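Local coordinates for protein muconate lactonizing enzyme (Corynebacterium glutamicum, PDB 3I4K) that belongs to the mandelate racemase/muconate lactonizing enzyme family of the enolase superfamily and binds a magnesium ion in its barrel domain, at residues 224-229 / 249-254; 301-306 / 327-332; 14-19 / 367-372; 48-53 / 114-119. All blocks are in the same frame, centred on the assembly; numbering follows the deposited sequence.

Contact 1: residues 224-229 / 249-254; sequences LFEQPT and MADESV. With MG (magnesium ion), chain J.
E226 and D251 meet through the magnesium ion: E226 OE2 binds it at 2.2 Å and D251 OD2 at 2.0 Å, their carboxylate planes 40° apart. Without the cation these two like-charged oxygens would be expected to repel. Aspartate and glutamate suit the site as hard anionic ligands, and D200 supplies a third carboxylate. The second oxygens are held as well, E226 OE1 by a salt bridge to K169 and D251 OD1 by one to K278. A water 2.1 Å from the ion is a further ligand.

Backbone bonds join the two parallel strands. M249 N gives to F225 O, and Q227 N reaches M249 O at 2.9 Å, almost straight along the carbonyl direction.

Beyond the strand ends, the Q227 amide does the binding. Its chain turns at chi2 (75°), which brings OE1 to two backbone donors: D251 N lies in the carbonyl plane at 2.9 Å, whereas S253 N approaches from above that plane. NE2 donates to S253 OG at 2.8 Å and to T229 O; S253 OG is also bonded to A231 O. One amide thus fixes two neighbouring loops.

Apolar contact is modest: L224 CD2 rests 4.0 Å from CB of selenomethionine M249. Adjacent parallel strands whose C-terminal ends present metal-binding carboxylates are the hallmark of the enolase-superfamily barrel, linked here as a beta-alpha-beta unit.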
loop_
_atom_site.group_PDB
_atom_site.type_symbol
_atom_site.label_atom_id
_atom_site.label_comp_id
_atom_site.label_asym_id
_atom_site.label_seq_id
_atom_site.Cartn_x
_atom_site.Cartn_y
_atom_site.Cartn_z
ATOM N N LEU A 224 8.910 -18.477 18.709
ATOM C CA LEU A 224 9.280 -17.375 17.848
ATOM C C LEU A 224 10.474 -16.607 18.366
ATOM O O LEU A 224 10.491 -16.172 19.519
ATOM C CB LEU A 224 8.079 -16.426 17.693
ATOM C CG LEU A 224 8.234 -15.238 16.735
ATOM C CD1 LEU A 224 8.086 -15.720 15.307
ATOM C CD2 LEU A 224 7.167 -14.195 17.017
ATOM N N PHE A 225 11.472 -16.441 17.511
ATOM C CA PHE A 225 12.657 -15.688 17.890
ATOM C C PHE A 225 12.656 -14.326 17.203
ATOM O O PHE A 225 12.968 -14.220 16.011
ATOM C CB PHE A 225 13.935 -16.442 17.509
ATOM C CG PHE A 225 14.021 -17.838 18.065
ATOM C CD1 PHE A 225 13.601 -18.120 19.361
ATOM C CD2 PHE A 225 14.572 -18.864 17.302
ATOM C CE1 PHE A 225 13.734 -19.416 19.890
ATOM C CE2 PHE A 225 14.708 -20.143 17.812
ATOM C CZ PHE A 225 14.287 -20.424 19.114
ATOM N N GLU A 226 12.289 -13.287 17.947
ATOM C CA GLU A 226 12.280 -11.929 17.405
ATOM C C GLU A 226 13.680 -11.320 17.479
ATOM O O GLU A 226 14.350 -11.410 18.513
ATOM C CB GLU A 226 11.293 -11.046 18.169
ATOM C CG GLU A 226 11.333 -9.563 17.760
ATOM C CD GLU A 226 10.232 -8.733 18.407
ATOM O OE1 GLU A 226 9.443 -9.293 19.199
ATOM O OE2 GLU A 226 10.153 -7.516 18.123
ATOM N N GLN A 227 14.106 -10.713 16.369
ATOM C CA GLN A 227 15.407 -10.062 16.218
ATOM C C GLN A 227 16.457 -10.434 17.269
ATOM O O GLN A 227 16.888 -9.590 18.061
ATOM C CB GLN A 227 15.223 -8.542 16.213
ATOM C CG GLN A 227 16.366 -7.782 15.553
ATOM C CD GLN A 227 16.336 -7.879 14.021
ATOM O OE1 GLN A 227 15.285 -7.679 13.394
ATOM N NE2 GLN A 227 17.489 -8.163 13.417
ATOM N N PRO A 228 16.899 -11.699 17.285
ATOM C CA PRO A 228 17.902 -12.109 18.270
ATOM C C PRO A 228 19.280 -11.530 17.989
ATOM O O PRO A 228 20.100 -11.378 18.904
ATOM C CB PRO A 228 17.910 -13.622 18.138
ATOM C CG PRO A 228 17.655 -13.808 16.657
ATOM C CD PRO A 228 16.527 -12.825 16.412
ATOM N N THR A 229 19.512 -11.190 16.724
ATOM C CA THR A 229 20.801 -10.698 16.268
ATOM C C THR A 229 20.762 -9.357 15.509
ATOM O O THR A 229 19.692 -8.842 15.188
ATOM C CB THR A 229 21.424 -11.779 15.389
ATOM O OG1 THR A 229 20.457 -12.191 14.421
ATOM C CG2 THR A 229 21.808 -12.989 16.234
HETATM N N MSE A 249 11.136 -13.378 13.733
HETATM C CA MSE A 249 10.370 -12.169 13.438
HETATM C C MSE A 249 11.378 -11.027 13.334
HETATM O O MSE A 249 12.200 -10.828 14.237
HETATM C CB MSE A 249 9.332 -11.865 14.536
HETATM C CG MSE A 249 8.666 -10.485 14.379
HETATM SE SE MSE A 249 6.882 -10.353 15.162
HETATM C CE MSE A 249 7.409 -10.109 17.027
ATOM N N ALA A 250 11.332 -10.296 12.224
ATOM C CA ALA A 250 12.255 -9.189 12.009
ATOM C C ALA A 250 11.656 -7.920 12.593
ATOM O O ALA A 250 10.478 -7.636 12.389
ATOM C CB ALA A 250 12.524 -9.005 10.507
ATOM N N ASP A 251 12.470 -7.174 13.334
ATOM C CA ASP A 251 12.035 -5.927 13.937
ATOM C C ASP A 251 13.012 -4.828 13.538
ATOM O O ASP A 251 12.735 -4.072 12.616
ATOM C CB ASP A 251 11.968 -6.065 15.464
ATOM C CG ASP A 251 11.293 -4.874 16.134
ATOM O OD1 ASP A 251 10.989 -3.879 15.437
ATOM O OD2 ASP A 251 11.083 -4.939 17.367
ATOM N N GLU A 252 14.169 -4.738 14.197
ATOM C CA GLU A 252 15.110 -3.687 13.815
ATOM C C GLU A 252 15.606 -3.847 12.385
ATOM O O GLU A 252 16.070 -2.881 11.788
ATOM C CB GLU A 252 16.307 -3.580 14.779
ATOM C CG GLU A 252 16.496 -4.713 15.765
ATOM C CD GLU A 252 15.550 -4.669 16.953
ATOM O OE1 GLU A 252 15.893 -4.089 18.008
ATOM O OE2 GLU A 252 14.455 -5.232 16.832
ATOM N N SER A 253 15.520 -5.053 11.829
ATOM C CA SER A 253 15.947 -5.262 10.449
ATOM C C SER A 253 14.976 -4.632 9.450
ATOM O O SER A 253 15.345 -4.395 8.300
ATOM C CB SER A 253 16.049 -6.759 10.116
ATOM O OG SER A 253 17.151 -7.373 10.754
ATOM N N VAL A 254 13.740 -4.365 9.867
ATOM C CA VAL A 254 12.762 -3.795 8.939
ATOM C C VAL A 254 12.065 -2.518 9.397
ATOM O O VAL A 254 11.160 -2.564 10.216
ATOM C CB VAL A 254 11.640 -4.825 8.578
ATOM C CG1 VAL A 254 10.613 -4.177 7.630
ATOM C CG2 VAL A 254 12.249 -6.072 7.924
HETATM MG MG MG J . 11.295 -5.965 19.092
HETATM O O HOH W 1 13.222 -6.506 18.473
#

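Contact 2: residues 301-306 / 327-332; sequences GATSLE and GTELFG
The E329 side chain lies across the backbone of A302 and T303, with CG 3.5 Å from A302 CA and OE2 taking the amide of T303 at 2.8 Å. That bond is nearly straight (174° at the hydrogen) and uses the lone pair of OE2 that faces away from the other oxygen. CG stands between the backbone N and the carbonyl carbon (chi1 49°), and from there the chain runs out extended, long enough to cross to the facing loop. OE1 forms a salt bridge with K169, so both carboxylate oxygens are engaged.

Behind this side chain the main chains pair as a short parallel bridge. G301 N donates to G327 O at 2.8 Å, on a lone pair of the carbonyl, and E329 N returns a bond to G301 O. The two CA atoms of G301 and T328 come within 3.8 Å, and glycine suits this spot because a side chain at 301 would run into T328 CG2.

Farther along, hydrocarbon groups meet. L305 CD1 touches F331 CZ at 3.9 Å, T303 CG2 approaches the same ring obliquely, and L330 CD2 lies 4.0 Å from T303 CB. The W142 ring meets that of F331, planes about 55° apart. G332 brings its CA to within 3.5 Å of E306 O, where a CB would run into that oxygen.

The nearest atom of the E329 side chain is about 6 Å from the magnesium ion. Gripped at OE2 by T303 N and at OE1 by K169, the carboxylate has its position set by two partners, and it ties the loop after strand 298-301 to the neighbourhood of the metal.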
loop_
_atom_site.group_PDB
_atom_site.type_symbol
_atom_site.label_atom_id
_atom_site.label_comp_id
_atom_site.label_asym_id
_atom_site.label_seq_id
_atom_site.Cartn_x
_atom_site.Cartn_y
_atom_site.Cartn_z
ATOM N N GLY A 301 1.085 -6.897 14.609
ATOM C CA GLY A 301 0.805 -5.524 15.001
ATOM C C GLY A 301 1.739 -5.196 16.157
ATOM O O GLY A 301 1.329 -5.225 17.320
ATOM N N ALA A 302 2.996 -4.883 15.835
ATOM C CA ALA A 302 4.015 -4.586 16.840
ATOM C C ALA A 302 3.938 -3.185 17.448
ATOM O O ALA A 302 3.361 -2.255 16.871
ATOM C CB ALA A 302 5.422 -4.828 16.246
ATOM N N THR A 303 4.563 -3.040 18.610
ATOM C CA THR A 303 4.553 -1.775 19.331
ATOM C C THR A 303 5.935 -1.267 19.687
ATOM O O THR A 303 6.863 -2.046 19.918
ATOM C CB THR A 303 3.741 -1.898 20.643
ATOM O OG1 THR A 303 3.633 -0.614 21.259
ATOM C CG2 THR A 303 4.411 -2.862 21.609
ATOM N N SER A 304 6.061 0.054 19.699
ATOM C CA SER A 304 7.298 0.714 20.073
ATOM C C SER A 304 7.012 1.247 21.476
ATOM O O SER A 304 7.654 2.196 21.939
ATOM C CB SER A 304 7.586 1.879 19.129
ATOM O OG SER A 304 7.954 1.410 17.848
ATOM N N LEU A 305 6.041 0.608 22.134
ATOM C CA LEU A 305 5.580 0.999 23.463
ATOM C C LEU A 305 4.970 2.390 23.363
ATOM O O LEU A 305 5.333 3.305 24.111
ATOM C CB LEU A 305 6.727 0.993 24.479
ATOM C CG LEU A 305 6.959 -0.284 25.293
ATOM C CD1 LEU A 305 6.130 -1.459 24.773
ATOM C CD2 LEU A 305 8.446 -0.602 25.253
ATOM N N GLU A 306 4.047 2.539 22.416
ATOM C CA GLU A 306 3.360 3.810 22.208
ATOM C C GLU A 306 2.420 4.096 23.364
ATOM O O GLU A 306 1.976 3.176 24.063
ATOM C CB GLU A 306 2.507 3.787 20.928
ATOM C CG GLU A 306 3.269 3.631 19.614
ATOM C CD GLU A 306 3.625 2.191 19.298
ATOM O OE1 GLU A 306 3.222 1.287 20.060
ATOM O OE2 GLU A 306 4.306 1.968 18.279
ATOM N N GLY A 327 -1.844 -11.330 14.857
ATOM C CA GLY A 327 -2.181 -10.640 16.081
ATOM C C GLY A 327 -1.328 -9.397 16.272
ATOM O O GLY A 327 -0.712 -8.907 15.322
ATOM N N THR A 328 -1.284 -8.896 17.508
ATOM C CA THR A 328 -0.525 -7.693 17.836
ATOM C C THR A 328 0.056 -7.799 19.254
ATOM O O THR A 328 -0.100 -8.811 19.931
ATOM C CB THR A 328 -1.433 -6.445 17.849
ATOM O OG1 THR A 328 -2.171 -6.423 19.082
ATOM C CG2 THR A 328 -2.434 -6.473 16.685
ATOM N N GLU A 329 0.724 -6.732 19.675
ATOM C CA GLU A 329 1.295 -6.616 21.017
ATOM C C GLU A 329 1.057 -5.159 21.400
ATOM O O GLU A 329 1.901 -4.517 22.024
ATOM C CB GLU A 329 2.802 -6.918 21.018
ATOM C CG GLU A 329 3.587 -6.186 19.941
ATOM C CD GLU A 329 5.091 -6.199 20.177
ATOM O OE1 GLU A 329 5.597 -7.131 20.839
ATOM O OE2 GLU A 329 5.766 -5.269 19.683
ATOM N N LEU A 330 -0.102 -4.643 21.008
ATOM C CA LEU A 330 -0.457 -3.251 21.276
ATOM C C LEU A 330 -1.035 -3.095 22.680
ATOM O O LEU A 330 -2.230 -2.848 22.854
ATOM C CB LEU A 330 -1.453 -2.762 20.219
ATOM C CG LEU A 330 -0.879 -2.675 18.802
ATOM C CD1 LEU A 330 -1.975 -2.297 17.820
ATOM C CD2 LEU A 330 0.241 -1.641 18.761
ATOM N N PHE A 331 -0.152 -3.240 23.669
ATOM C CA PHE A 331 -0.496 -3.163 25.083
ATOM C C PHE A 331 0.100 -1.930 25.753
ATOM O O PHE A 331 -0.069 -1.729 26.956
ATOM C CB PHE A 331 0.028 -4.411 25.784
ATOM C CG PHE A 331 1.528 -4.546 25.738
ATOM C CD1 PHE A 331 2.338 -3.817 26.604
ATOM C CD2 PHE A 331 2.135 -5.387 24.807
ATOM C CE1 PHE A 331 3.734 -3.923 26.548
ATOM C CE2 PHE A 331 3.528 -5.500 24.739
ATOM C CZ PHE A 331 4.327 -4.769 25.610
ATOM N N GLY A 332 0.804 -1.116 24.974
ATOM C CA GLY A 332 1.431 0.085 25.501
ATOM C C GLY A 332 0.670 0.752 26.637
ATOM O O GLY A 332 1.190 0.852 27.756
HETATM O O HOH W 2 0.961 -0.151 22.312
#

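Contact 3: residues 14-19 / 367-372; sequences RILDVP and DKVNFY
Y372 O is met by two neighbouring donors of the strand: D17 N bonds to it at 3.1 Å, and L16 CA, through its hydrogen, makes a weaker contact with Y372 O at 3.4 Å. This carbonyl, in the last residue of segment 367-372, attaches the tail of the chain to strand 8-25, an outer strand of the three-stranded antiparallel sheet in the N-terminal domain of the enolase-superfamily fold. The axes of segments 14-19 and 367-372 lie at 87° and pass 7.8 Å apart.

On one side of the bond the side chains are aliphatic. L16 CD2 lies 4.3 Å from V369 CG1, and V369 CG1 touches the methylene CD of R14 at 3.9 Å. Branched valine and leucine suit this apolar meeting, while the long R14 chain, extended from CG to NE, offers its hydrocarbon part to V369 and carries its guanidinium on to a salt bridge with E12.

On the other side tyrosine does the work. Y372 CG is anti to the carbonyl carbon (chi1 -73°), which lays the ring along the strand from D17 to P19. The hydroxyl reaches D338, a polar ending that suits a partly exposed ring. D17, in turn, points its carboxylate to H35 and R374. F371 CD2 stands 3.5 Å above one face of the Y372 ring, over its centre, and CE1 of Y372 rests 3.7 Å from P19 CD.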
loop_
_atom_site.group_PDB
_atom_site.type_symbol
_atom_site.label_atom_id
_atom_site.label_comp_id
_atom_site.label_asym_id
_atom_site.label_seq_id
_atom_site.Cartn_x
_atom_site.Cartn_y
_atom_site.Cartn_z
ATOM N N ARG A 14 5.211 18.253 21.997
ATOM C CA ARG A 14 5.436 18.245 23.434
ATOM C C ARG A 14 6.078 16.942 23.883
ATOM O O ARG A 14 5.626 15.857 23.512
ATOM C CB ARG A 14 4.112 18.412 24.191
ATOM C CG ARG A 14 3.383 19.723 23.951
ATOM C CD ARG A 14 2.065 19.757 24.724
ATOM N NE ARG A 14 1.414 21.062 24.628
ATOM C CZ ARG A 14 0.913 21.574 23.507
ATOM N NH1 ARG A 14 0.977 20.894 22.369
ATOM N NH2 ARG A 14 0.353 22.777 23.520
ATOM N N ILE A 15 7.129 17.050 24.691
ATOM C CA ILE A 15 7.792 15.865 25.208
ATOM C C ILE A 15 7.076 15.468 26.491
ATOM O O ILE A 15 6.963 16.270 27.418
ATOM C CB ILE A 15 9.274 16.133 25.529
ATOM C CG1 ILE A 15 10.030 16.482 24.245
ATOM C CG2 ILE A 15 9.879 14.921 26.220
ATOM C CD1 ILE A 15 11.511 16.737 24.452
ATOM N N LEU A 16 6.580 14.238 26.540
ATOM C CA LEU A 16 5.878 13.757 27.717
ATOM C C LEU A 16 6.612 12.600 28.373
ATOM O O LEU A 16 7.005 11.639 27.703
ATOM C CB LEU A 16 4.465 13.301 27.348
ATOM C CG LEU A 16 3.590 14.274 26.562
ATOM C CD1 LEU A 16 2.184 13.714 26.516
ATOM C CD2 LEU A 16 3.601 15.655 27.205
ATOM N N ASP A 17 6.803 12.701 29.684
ATOM C CA ASP A 17 7.463 11.652 30.443
ATOM C C ASP A 17 6.428 11.042 31.378
ATOM O O ASP A 17 6.057 11.636 32.387
ATOM C CB ASP A 17 8.641 12.214 31.244
ATOM C CG ASP A 17 9.714 12.828 30.357
ATOM O OD1 ASP A 17 10.181 12.145 29.420
ATOM O OD2 ASP A 17 10.095 13.994 30.597
ATOM N N VAL A 18 5.947 9.857 31.022
ATOM C CA VAL A 18 4.951 9.167 31.823
ATOM C C VAL A 18 5.582 7.948 32.478
ATOM O O VAL A 18 6.233 7.144 31.821
ATOM C CB VAL A 18 3.751 8.727 30.953
ATOM C CG1 VAL A 18 4.241 7.894 29.783
ATOM C CG2 VAL A 18 2.759 7.937 31.785
ATOM N N PRO A 19 5.406 7.804 33.797
ATOM C CA PRO A 19 5.965 6.673 34.541
ATOM C C PRO A 19 5.264 5.358 34.247
ATOM O O PRO A 19 4.060 5.324 33.999
ATOM C CB PRO A 19 5.783 7.095 35.997
ATOM C CG PRO A 19 5.806 8.588 35.920
ATOM C CD PRO A 19 4.938 8.846 34.724
ATOM N N ASP A 367 -5.143 18.381 30.379
ATOM C CA ASP A 367 -4.680 18.592 31.742
ATOM C C ASP A 367 -3.550 17.621 32.035
ATOM O O ASP A 367 -2.482 18.022 32.505
ATOM C CB ASP A 367 -5.821 18.388 32.743
ATOM C CG ASP A 367 -6.835 19.516 32.702
ATOM O OD1 ASP A 367 -6.418 20.688 32.816
ATOM O OD2 ASP A 367 -8.044 19.234 32.560
ATOM N N LYS A 368 -3.786 16.344 31.750
ATOM C CA LYS A 368 -2.772 15.326 31.984
ATOM C C LYS A 368 -1.613 15.476 31.008
ATOM O O LYS A 368 -0.482 15.109 31.321
ATOM C CB LYS A 368 -3.391 13.932 31.893
ATOM C CG LYS A 368 -4.297 13.622 33.071
ATOM C CD LYS A 368 -4.756 12.179 33.074
ATOM C CE LYS A 368 -5.540 11.864 34.334
ATOM N NZ LYS A 368 -6.004 10.447 34.358
ATOM N N VAL A 369 -1.891 16.027 29.832
ATOM C CA VAL A 369 -0.845 16.251 28.844
ATOM C C VAL A 369 0.076 17.326 29.409
ATOM O O VAL A 369 1.302 17.206 29.360
ATOM C CB VAL A 369 -1.425 16.747 27.506
ATOM C CG1 VAL A 369 -0.312 17.311 26.630
ATOM C CG2 VAL A 369 -2.131 15.606 26.793
ATOM N N ASN A 370 -0.532 18.379 29.944
ATOM C CA ASN A 370 0.211 19.481 30.539
ATOM C C ASN A 370 0.965 18.991 31.771
ATOM O O ASN A 370 2.103 19.391 32.014
ATOM C CB ASN A 370 -0.753 20.602 30.932
ATOM C CG ASN A 370 -1.241 21.396 29.738
ATOM O OD1 ASN A 370 -2.314 22.001 29.782
ATOM N ND2 ASN A 370 -0.449 21.414 28.668
ATOM N N PHE A 371 0.323 18.111 32.534
ATOM C CA PHE A 371 0.906 17.565 33.751
ATOM C C PHE A 371 2.184 16.782 33.494
ATOM O O PHE A 371 3.155 16.897 34.244
ATOM C CB PHE A 371 -0.096 16.650 34.456
ATOM C CG PHE A 371 0.420 16.065 35.746
ATOM C CD1 PHE A 371 0.762 16.893 36.813
ATOM C CD2 PHE A 371 0.564 14.689 35.895
ATOM C CE1 PHE A 371 1.240 16.358 38.015
ATOM C CE2 PHE A 371 1.040 14.142 37.090
ATOM C CZ PHE A 371 1.379 14.980 38.152
ATOM N N TYR A 372 2.176 15.988 32.430
ATOM C CA TYR A 372 3.325 15.161 32.088
ATOM C C TYR A 372 4.325 15.791 31.137
ATOM O O TYR A 372 5.313 15.159 30.766
ATOM C CB TYR A 372 2.833 13.828 31.528
ATOM C CG TYR A 372 2.250 12.938 32.594
ATOM C CD1 TYR A 372 3.063 12.392 33.586
ATOM C CD2 TYR A 372 0.885 12.672 32.640
ATOM C CE1 TYR A 372 2.532 11.602 34.602
ATOM C CE2 TYR A 372 0.340 11.884 33.651
ATOM C CZ TYR A 372 1.170 11.352 34.630
ATOM O OH TYR A 372 0.643 10.577 35.641
#

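Contact 4: residues 48-53 / 114-119; sequences IGYGEG and MHDAWA
D116 OD2 accepts the backbone N-H of Y50 at 2.8 Å, through the lone pair turned away from the other carboxylate oxygen. The bond joins helix 104-121 to strand 48-53, an outer strand of the antiparallel sheet in the N-terminal alpha/beta domain that enolase-superfamily enzymes carry beside their barrel. D116 OD2 also lies 3.3 Å from G49 CA, so the carboxylate lies beside the G49-Y50 peptide, at its N-H.

The backbones themselves come very close. G49 CA is 3.5 Å from A117 N, and the segment axes pass 5.6 Å apart while running nearly antiparallel, at 152°. Glycine makes this possible: a CB on residue 49 would collide with A117 N. Alanine on the helix suits the same need, its single methyl being small enough to lie against the strand.

Strand pairing explains why Y50 N is available. G49 and G51 bond to V41 and V39 of strand 30-43, leaving the Y50 amide turned toward the helix. D116 CG is anti to its backbone N (chi1 -165°), which carries the carboxylate to that strand edge. R120, by a salt bridge, and the L360 backbone N, by a hydrogen bond, both hold OD1, steadying the carboxylate and probably its negative charge. Farther along the helix, W118 packs on D128 of the second subunit. Next to the carboxylate, the methyl CB of A117 touches G49 CA at 3.8 Å.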
loop_
_atom_site.group_PDB
_atom_site.type_symbol
_atom_site.label_atom_id
_atom_site.label_comp_id
_atom_site.label_asym_id
_atom_site.label_seq_id
_atom_site.Cartn_x
_atom_site.Cartn_y
_atom_site.Cartn_z
ATOM N N ILE A 48 -7.821 19.675 15.927
ATOM C CA ILE A 48 -6.443 19.361 16.308
ATOM C C ILE A 48 -6.172 17.854 16.222
ATOM O O ILE A 48 -6.841 17.058 16.889
ATOM C CB ILE A 48 -6.151 19.831 17.753
ATOM C CG1 ILE A 48 -6.476 21.321 17.896
ATOM C CG2 ILE A 48 -4.686 19.597 18.099
ATOM C CD1 ILE A 48 -6.232 21.867 19.293
ATOM N N GLY A 49 -5.195 17.471 15.399
ATOM C CA GLY A 49 -4.841 16.066 15.247
ATOM C C GLY A 49 -3.584 15.725 16.030
ATOM O O GLY A 49 -2.656 16.528 16.090
ATOM N N TYR A 50 -3.540 14.534 16.622
ATOM C CA TYR A 50 -2.388 14.131 17.424
ATOM C C TYR A 50 -1.632 12.905 16.924
ATOM O O TYR A 50 -2.226 11.952 16.412
ATOM C CB TYR A 50 -2.831 13.888 18.867
ATOM C CG TYR A 50 -3.343 15.127 19.553
ATOM C CD1 TYR A 50 -2.466 16.127 19.972
ATOM C CD2 TYR A 50 -4.709 15.322 19.754
ATOM C CE1 TYR A 50 -2.933 17.287 20.573
ATOM C CE2 TYR A 50 -5.189 16.481 20.352
ATOM C CZ TYR A 50 -4.296 17.460 20.762
ATOM O OH TYR A 50 -4.760 18.608 21.365
ATOM N N GLY A 51 -0.312 12.948 17.093
ATOM C CA GLY A 51 0.554 11.854 16.684
ATOM C C GLY A 51 1.696 11.728 17.675
ATOM O O GLY A 51 2.049 12.709 18.332
ATOM N N GLU A 52 2.281 10.535 17.783
ATOM C CA GLU A 52 3.379 10.301 18.720
ATOM C C GLU A 52 4.765 10.043 18.128
ATOM O O GLU A 52 4.928 9.229 17.220
ATOM C CB GLU A 52 3.035 9.127 19.645
ATOM C CG GLU A 52 2.032 9.447 20.753
ATOM C CD GLU A 52 1.831 8.286 21.706
ATOM O OE1 GLU A 52 2.704 7.398 21.754
ATOM O OE2 GLU A 52 0.812 8.260 22.422
ATOM N N GLY A 53 5.760 10.750 18.658
ATOM C CA GLY A 53 7.141 10.544 18.252
ATOM C C GLY A 53 7.663 9.717 19.417
ATOM O O GLY A 53 8.021 10.267 20.460
HETATM N N MSE A 114 -1.491 14.266 11.045
HETATM C CA MSE A 114 -2.224 14.699 9.866
HETATM C C MSE A 114 -3.438 13.821 9.587
HETATM O O MSE A 114 -4.495 14.316 9.188
HETATM C CB MSE A 114 -1.302 14.732 8.650
HETATM C CG MSE A 114 -0.333 15.893 8.691
HETATM SE SE MSE A 114 0.410 16.289 6.965
HETATM C CE MSE A 114 -1.231 16.451 5.964
ATOM N N HIS A 115 -3.290 12.522 9.805
ATOM C CA HIS A 115 -4.385 11.592 9.589
ATOM C C HIS A 115 -5.498 11.888 10.585
ATOM O O HIS A 115 -6.674 11.918 10.223
ATOM C CB HIS A 115 -3.905 10.150 9.761
ATOM C CG HIS A 115 -3.315 9.555 8.517
ATOM N ND1 HIS A 115 -4.079 8.912 7.565
ATOM C CD2 HIS A 115 -2.041 9.521 8.063
ATOM C CE1 HIS A 115 -3.299 8.509 6.578
ATOM N NE2 HIS A 115 -2.057 8.867 6.856
ATOM N N ASP A 116 -5.122 12.105 11.841
ATOM C CA ASP A 116 -6.099 12.404 12.885
ATOM C C ASP A 116 -6.869 13.685 12.533
ATOM O O ASP A 116 -8.094 13.679 12.447
ATOM C CB ASP A 116 -5.376 12.545 14.237
ATOM C CG ASP A 116 -6.325 12.501 15.433
ATOM O OD1 ASP A 116 -7.342 11.771 15.389
ATOM O OD2 ASP A 116 -6.030 13.181 16.439
ATOM N N ALA A 117 -6.139 14.772 12.301
ATOM C CA ALA A 117 -6.744 16.054 11.958
ATOM C C ALA A 117 -7.704 15.958 10.771
ATOM O O ALA A 117 -8.755 16.604 10.757
ATOM C CB ALA A 117 -5.648 17.079 11.661
ATOM N N TRP A 118 -7.343 15.148 9.782
ATOM C CA TRP A 118 -8.164 14.973 8.585
ATOM C C TRP A 118 -9.396 14.093 8.839
ATOM O O TRP A 118 -10.509 14.435 8.432
ATOM C CB TRP A 118 -7.301 14.377 7.466
ATOM C CG TRP A 118 -7.839 14.564 6.074
ATOM C CD1 TRP A 118 -8.829 15.419 5.678
ATOM C CD2 TRP A 118 -7.365 13.923 4.884
ATOM N NE1 TRP A 118 -8.998 15.352 4.315
ATOM C CE2 TRP A 118 -8.112 14.442 3.803
ATOM C CE3 TRP A 118 -6.378 12.960 4.627
ATOM C CZ2 TRP A 118 -7.904 14.030 2.484
ATOM C CZ3 TRP A 118 -6.171 12.551 3.317
ATOM C CH2 TRP A 118 -6.931 13.087 2.261
ATOM N N ALA A 119 -9.201 12.963 9.515
ATOM C CA ALA A 119 -10.308 12.061 9.806
ATOM C C ALA A 119 -11.362 12.730 10.698
ATOM O O ALA A 119 -12.559 12.482 10.549
ATOM C CB ALA A 119 -9.789 10.789 10.462
#

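Overall arrangement
From the N terminus, strand 8-25 enters first and supplies residues 14-19, whose partner helix lies at the C-terminal end of the chain; contact 3 therefore closes a loop of almost the whole protein, and the other three all fall within it. Contact 4 closes first, tying sheet to helix in the N-terminal domain. Contact 1 follows, joining successive barrel strands, and contact 2 comes next in series; none of the loops cross. Contacts 1 and 2 have centres about 15 Å apart, and both lie near the magnesium ion. Contacts 2 and 4 touch, E306 CA lying 3.7 Å from E52 OE1, so a barrel loop meets the N-terminal sheet there.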